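Local atomic coordinates of D-3-phosphoglycerate dehydrogenase (Sulfolobus tokodaii, PDB entry 2EKL), a protein that binds NAD and probably oxidises D-3-phosphoglycerate, as a member of the D-isomer specific 2-hydroxyacid dehydrogenase family. Residues A117-T122 and K133-L138; N225-N230 and K250-A255. All blocks are in the same frame, centred on the assembly; numbering follows the deposited sequence.

Contact 1: A117-T122 and K133-L138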
loop_
_atom_site.group_PDB
_atom_site.type_symbol
_atom_site.label_atom_id
_atom_site.label_comp_id
_atom_site.label_asym_id
_atom_site.label_seq_id
_atom_site.Cartn_x
_atom_site.Cartn_y
_atom_site.Cartn_z
ATOM N N ALA A 117 -8.660 -0.342 2.132
ATOM C CA ALA A 117 -9.085 -1.425 3.003
ATOM C C ALA A 117 -8.807 -1.137 4.474
ATOM O O ALA A 117 -9.573 -1.548 5.347
ATOM C CB ALA A 117 -8.379 -2.720 2.592
ATOM N N ARG A 118 -7.737 -0.401 4.749
ATOM C CA ARG A 118 -7.349 -0.145 6.128
ATOM C C ARG A 118 -7.512 1.279 6.637
ATOM O O ARG A 118 -7.052 1.594 7.736
ATOM C CB ARG A 118 -5.898 -0.599 6.313
ATOM C CG ARG A 118 -5.719 -2.081 6.012
ATOM C CD ARG A 118 -6.394 -2.923 7.089
ATOM N NE ARG A 118 -5.580 -2.988 8.302
ATOM C CZ ARG A 118 -4.544 -3.808 8.464
ATOM N NH1 ARG A 118 -4.192 -4.643 7.489
ATOM N NH2 ARG A 118 -3.859 -3.795 9.602
ATOM N N LYS A 119 -8.165 2.126 5.848
ATOM C CA LYS A 119 -8.380 3.522 6.228
ATOM C C LYS A 119 -7.070 4.136 6.685
ATOM O O LYS A 119 -7.009 4.815 7.710
ATOM C CB LYS A 119 -9.417 3.604 7.353
ATOM C CG LYS A 119 -10.741 2.979 6.968
ATOM C CD LYS A 119 -11.721 2.955 8.124
ATOM C CE LYS A 119 -12.994 2.229 7.730
ATOM N NZ LYS A 119 -13.950 2.128 8.868
ATOM N N MET A 120 -6.013 3.896 5.918
ATOM C CA MET A 120 -4.704 4.422 6.275
ATOM C C MET A 120 -4.656 5.944 6.330
ATOM O O MET A 120 -3.990 6.511 7.193
ATOM C CB MET A 120 -3.639 3.898 5.305
ATOM C CG MET A 120 -3.339 2.422 5.493
ATOM S SD MET A 120 -2.034 1.803 4.409
ATOM C CE MET A 120 -0.609 2.502 5.168
ATOM N N TYR A 121 -5.352 6.608 5.414
ATOM C CA TYR A 121 -5.340 8.066 5.400
ATOM C C TYR A 121 -5.875 8.624 6.710
ATOM O O TYR A 121 -5.270 9.504 7.316
ATOM C CB TYR A 121 -6.184 8.608 4.248
ATOM C CG TYR A 121 -6.225 10.119 4.229
ATOM C CD1 TYR A 121 -5.063 10.863 4.026
ATOM C CD2 TYR A 121 -7.417 10.804 4.451
ATOM C CE1 TYR A 121 -5.089 12.259 4.046
ATOM C CE2 TYR A 121 -7.453 12.200 4.472
ATOM C CZ TYR A 121 -6.290 12.916 4.269
ATOM O OH TYR A 121 -6.331 14.293 4.277
ATOM N N THR A 122 -7.020 8.109 7.136
ATOM C CA THR A 122 -7.641 8.563 8.369
ATOM C C THR A 122 -6.684 8.378 9.545
ATOM O O THR A 122 -6.524 9.276 10.375
ATOM C CB THR A 122 -8.944 7.789 8.637
ATOM O OG1 THR A 122 -9.843 7.973 7.534
ATOM C CG2 THR A 122 -9.606 8.286 9.918
ATOM N N LYS A 133 -5.418 7.120 17.926
ATOM C CA LYS A 133 -6.619 6.317 18.084
ATOM C C LYS A 133 -6.642 5.256 16.992
ATOM O O LYS A 133 -6.473 5.569 15.814
ATOM C CB LYS A 133 -7.854 7.205 17.961
ATOM C CG LYS A 133 -9.170 6.449 17.977
ATOM C CD LYS A 133 -10.347 7.406 18.067
ATOM C CE LYS A 133 -10.390 8.366 16.895
ATOM N NZ LYS A 133 -11.487 9.364 17.052
ATOM N N LYS A 134 -6.848 4.006 17.385
ATOM C CA LYS A 134 -6.892 2.905 16.428
ATOM C C LYS A 134 -8.154 2.949 15.567
ATOM O O LYS A 134 -9.212 3.384 16.018
ATOM C CB LYS A 134 -6.824 1.566 17.163
ATOM C CG LYS A 134 -5.524 1.331 17.924
ATOM C CD LYS A 134 -5.532 -0.034 18.602
ATOM C CE LYS A 134 -4.222 -0.312 19.324
ATOM N NZ LYS A 134 -4.261 -1.609 20.058
ATOM N N ILE A 135 -8.027 2.492 14.326
ATOM C CA ILE A 135 -9.137 2.459 13.377
ATOM C C ILE A 135 -9.162 1.067 12.747
ATOM O O ILE A 135 -8.121 0.549 12.351
ATOM C CB ILE A 135 -8.949 3.527 12.270
ATOM C CG1 ILE A 135 -10.032 3.382 11.201
ATOM C CG2 ILE A 135 -7.570 3.405 11.664
ATOM C CD1 ILE A 135 -11.433 3.645 11.712
ATOM N N GLU A 136 -10.344 0.467 12.655
ATOM C CA GLU A 136 -10.463 -0.879 12.101
ATOM C C GLU A 136 -10.841 -0.919 10.622
ATOM O O GLU A 136 -11.729 -0.196 10.175
ATOM C CB GLU A 136 -11.483 -1.686 12.907
ATOM C CG GLU A 136 -11.600 -3.141 12.478
ATOM C CD GLU A 136 -12.702 -3.879 13.212
ATOM O OE1 GLU A 136 -12.550 -4.123 14.426
ATOM O OE2 GLU A 136 -13.721 -4.206 12.574
ATOM N N GLY A 137 -10.156 -1.781 9.875
ATOM C CA GLY A 137 -10.426 -1.937 8.456
ATOM C C GLY A 137 -10.721 -3.382 8.077
ATOM O O GLY A 137 -11.264 -4.156 8.876
ATOM N N LEU A 138 -10.350 -3.749 6.854
ATOM C CA LEU A 138 -10.581 -5.096 6.338
ATOM C C LEU A 138 -9.300 -5.797 5.900
ATOM O O LEU A 138 -8.399 -5.172 5.338
ATOM C CB LEU A 138 -11.536 -5.031 5.142
ATOM C CG LEU A 138 -12.938 -4.469 5.396
ATOM C CD1 LEU A 138 -13.706 -4.397 4.083
ATOM C CD2 LEU A 138 -13.670 -5.356 6.394
HETATM O O HOH W 1 -5.557 -5.140 4.914
#
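Ala117 and Leu138 make the one strong direct hydrogen bond of this contact, a worked example of how an extended segment docks on a helix end. Leu138 N reaches Ala117 O at 2.8 Å with an N-H...O angle of 161°, the donor lying 34° out of the carbonyl plane. The same oxygen receives a CA-H...O contact at 3.2 Å from CA of Gly137, which has no side chain. Lys119, with positive phi, closes the helix in a Schellman motif. Lys119 NZ donates a weak hydrogen bond to Glu136 O, 3.5 Å away.

Water joins the segments as well, accepting from Arg118 NH1 in the guanidinium plane and donating to Leu138 O at 2.9 Å. The Arg118 chain bends at chi2 (-70°), which sets CD 3.5 Å from that same Leu138 O, while Arg118 NH1 and NH2 also donate to Ser104 O and Ile284 O of the second subunit, respectively.

Apolar contact centres on the Lys119 chain, extended beyond CG, which crosses Ile135 at about a right angle and brings CD to 3.5 Å from Ile135 CG1. The contact thus ties the junction of helices 102-118 and 120-128 to the loop leading to strand 144-148, with Tyr252 of strand 251-256 against Lys119 and Leu138.

Contact 2: N225-N230 and K250-A255; sequences NVIIVN and KVYAYA
Strands 226-230 and 251-256 are the two parallel neighbours of a beta-alpha-beta unit whose helix is 239-247, in the Rossmann-type sheet of the NAD-binding domain. The pairing illustrates how parallel strands register: Ile228 N donates to Ala253 O (3.0 Å), Ile228 O accepts from Ala255 N (2.8 Å), and Asn230 N donates to Ala255 O. Before this regular part the chain turns a corner at Tyr252, whose N bonds to Val226 O at 2.9 Å; at the N-terminal end of the pair Asn225 N donates to Lys250 O, a more bent bond with an N-H...O angle of 131°.

One face carries Ile228 and Tyr254. Ile228 CG2 lies 3.8 Å from Tyr254 CD1, and Ile228 CB stands at the ring edge, in its plane. CG of Tyr254 is anti to the backbone N (chi1 180°), and the ring runs alongside Asn230, pointing the same way. Asn230 ND2 donates to Tyr254 OH at 3.1 Å with the hydroxyl near the amide plane, although amide and ring planes stand 69° apart. At the corner, Ile227 and Tyr252 lie side by side, pointing the same way, with Ile227 CG1 3.8 Å from Tyr252 CD2. On the other face of the sheet, Ile227, Val229 and Ala255 pack against helix 102-118.

The buried Asn230 amide is held at both ends: OD1 bonds to Ser232 OG, and ND2 also donates to Arg233 O. This network fixes the rotation of the amide at the C-terminal end of its strand, immediately before the NAD-binding Thr231, so the chemistry is consistent with a second-shell role in ordering the loop beside the cofactor.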
loop_
_atom_site.group_PDB
_atom_site.type_symbol
_atom_site.label_atom_id
_atom_site.label_comp_id
_atom_site.label_asym_id
_atom_site.label_seq_id
_atom_site.Cartn_x
_atom_site.Cartn_y
_atom_site.Cartn_z
ATOM N N ASN A 225 -20.109 -4.406 0.428
ATOM C CA ASN A 225 -18.825 -4.021 1.014
ATOM C C ASN A 225 -17.641 -4.159 0.070
ATOM O O ASN A 225 -16.503 -4.315 0.511
ATOM C CB ASN A 225 -18.554 -4.828 2.283
ATOM C CG ASN A 225 -19.454 -4.425 3.418
ATOM O OD1 ASN A 225 -20.258 -5.220 3.906
ATOM N ND2 ASN A 225 -19.332 -3.172 3.844
ATOM N N VAL A 226 -17.911 -4.087 -1.228
ATOM C CA VAL A 226 -16.856 -4.198 -2.224
ATOM C C VAL A 226 -15.920 -2.994 -2.140
ATOM O O VAL A 226 -16.336 -1.894 -1.763
ATOM C CB VAL A 226 -17.458 -4.281 -3.655
ATOM C CG1 VAL A 226 -18.197 -2.984 -3.991
ATOM C CG2 VAL A 226 -16.364 -4.548 -4.679
ATOM N N ILE A 227 -14.650 -3.221 -2.458
ATOM C CA ILE A 227 -13.649 -2.161 -2.487
ATOM C C ILE A 227 -13.298 -2.021 -3.962
ATOM O O ILE A 227 -12.975 -3.009 -4.628
ATOM C CB ILE A 227 -12.369 -2.540 -1.703
ATOM C CG1 ILE A 227 -12.667 -2.590 -0.205
ATOM C CG2 ILE A 227 -11.264 -1.520 -1.983
ATOM C CD1 ILE A 227 -11.507 -3.095 0.628
ATOM N N ILE A 228 -13.392 -0.806 -4.483
ATOM C CA ILE A 228 -13.089 -0.566 -5.889
ATOM C C ILE A 228 -11.859 0.324 -6.022
ATOM O O ILE A 228 -11.802 1.397 -5.429
ATOM C CB ILE A 228 -14.282 0.121 -6.598
ATOM C CG1 ILE A 228 -15.553 -0.710 -6.403
ATOM C CG2 ILE A 228 -13.981 0.291 -8.079
ATOM C CD1 ILE A 228 -16.829 -0.038 -6.943
ATOM N N VAL A 229 -10.878 -0.130 -6.799
ATOM C CA VAL A 229 -9.649 0.636 -7.000
ATOM C C VAL A 229 -9.556 1.018 -8.468
ATOM O O VAL A 229 -9.845 0.204 -9.346
ATOM C CB VAL A 229 -8.394 -0.192 -6.617
ATOM C CG1 VAL A 229 -7.132 0.659 -6.776
ATOM C CG2 VAL A 229 -8.514 -0.682 -5.182
ATOM N N ASN A 230 -9.149 2.252 -8.740
ATOM C CA ASN A 230 -9.041 2.702 -10.121
ATOM C C ASN A 230 -7.805 3.560 -10.372
ATOM O O ASN A 230 -7.698 4.669 -9.857
ATOM C CB ASN A 230 -10.300 3.495 -10.505
ATOM C CG ASN A 230 -10.340 3.863 -11.987
ATOM O OD1 ASN A 230 -9.448 3.507 -12.756
ATOM N ND2 ASN A 230 -11.383 4.580 -12.388
ATOM N N LYS A 250 -23.282 0.367 0.106
ATOM C CA LYS A 250 -22.831 -0.861 -0.537
ATOM C C LYS A 250 -21.331 -0.892 -0.789
ATOM O O LYS A 250 -20.676 -1.906 -0.547
ATOM C CB LYS A 250 -23.558 -1.087 -1.865
ATOM C CG LYS A 250 -23.214 -2.437 -2.488
ATOM C CD LYS A 250 -24.071 -2.758 -3.698
ATOM C CE LYS A 250 -23.780 -4.167 -4.191
ATOM N NZ LYS A 250 -24.606 -4.536 -5.372
ATOM N N VAL A 251 -20.790 0.212 -1.294
ATOM C CA VAL A 251 -19.360 0.293 -1.580
ATOM C C VAL A 251 -18.613 0.671 -0.309
ATOM O O VAL A 251 -18.870 1.722 0.278
ATOM C CB VAL A 251 -19.080 1.346 -2.684
ATOM C CG1 VAL A 251 -17.579 1.477 -2.926
ATOM C CG2 VAL A 251 -19.791 0.942 -3.974
ATOM N N TYR A 252 -17.703 -0.198 0.122
ATOM C CA TYR A 252 -16.924 0.049 1.328
ATOM C C TYR A 252 -15.981 1.223 1.094
ATOM O O TYR A 252 -15.794 2.078 1.969
ATOM C CB TYR A 252 -16.110 -1.199 1.689
ATOM C CG TYR A 252 -15.314 -1.070 2.965
ATOM C CD1 TYR A 252 -15.928 -1.208 4.211
ATOM C CD2 TYR A 252 -13.945 -0.806 2.930
ATOM C CE1 TYR A 252 -15.197 -1.089 5.391
ATOM C CE2 TYR A 252 -13.203 -0.682 4.108
ATOM C CZ TYR A 252 -13.836 -0.827 5.332
ATOM O OH TYR A 252 -13.115 -0.719 6.501
ATOM N N ALA A 253 -15.389 1.264 -0.095
ATOM C CA ALA A 253 -14.467 2.334 -0.431
ATOM C C ALA A 253 -14.131 2.369 -1.913
ATOM O O ALA A 253 -14.173 1.344 -2.600
ATOM C CB ALA A 253 -13.173 2.184 0.386
ATOM N N TYR A 254 -13.818 3.567 -2.396
ATOM C CA TYR A 254 -13.403 3.773 -3.776
ATOM C C TYR A 254 -12.039 4.449 -3.653
ATOM O O TYR A 254 -11.927 5.543 -3.090
ATOM C CB TYR A 254 -14.371 4.697 -4.528
ATOM C CG TYR A 254 -13.981 4.955 -5.975
ATOM C CD1 TYR A 254 -13.984 3.922 -6.919
ATOM C CD2 TYR A 254 -13.619 6.232 -6.403
ATOM C CE1 TYR A 254 -13.639 4.162 -8.252
ATOM C CE2 TYR A 254 -13.274 6.481 -7.731
ATOM C CZ TYR A 254 -13.286 5.443 -8.650
ATOM O OH TYR A 254 -12.954 5.693 -9.961
ATOM N N ALA A 255 -11.000 3.779 -4.141
ATOM C CA ALA A 255 -9.641 4.320 -4.083
ATOM C C ALA A 255 -9.204 4.592 -5.510
ATOM O O ALA A 255 -9.159 3.678 -6.328
ATOM C CB ALA A 255 -8.705 3.312 -3.421
#

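In the fold
Contacts 1 and 2 follow in series along the chain, their centres about 14 Å apart, and they touch directly. Tyr252 of contact 2 reaches into contact 1: its OH is 3.2 Å from Lys119 CE and 3.5 Å from Gly137 CA, and its CE2 packs 3.7 Å from Leu138 CD1. Ala117 CB likewise touches Ile227 CD1 at 3.7 Å, joining the end of helix 102-118 to the sheet. The two differ in their relation to the cofactor. Contact 1 lies away from the annotated sites and borders the second subunit, whereas in contact 2 the distance from the Asn230 side chain to the bound NAD is about 7 Å. Together they illustrate continuous packing from subunit interface to sheet.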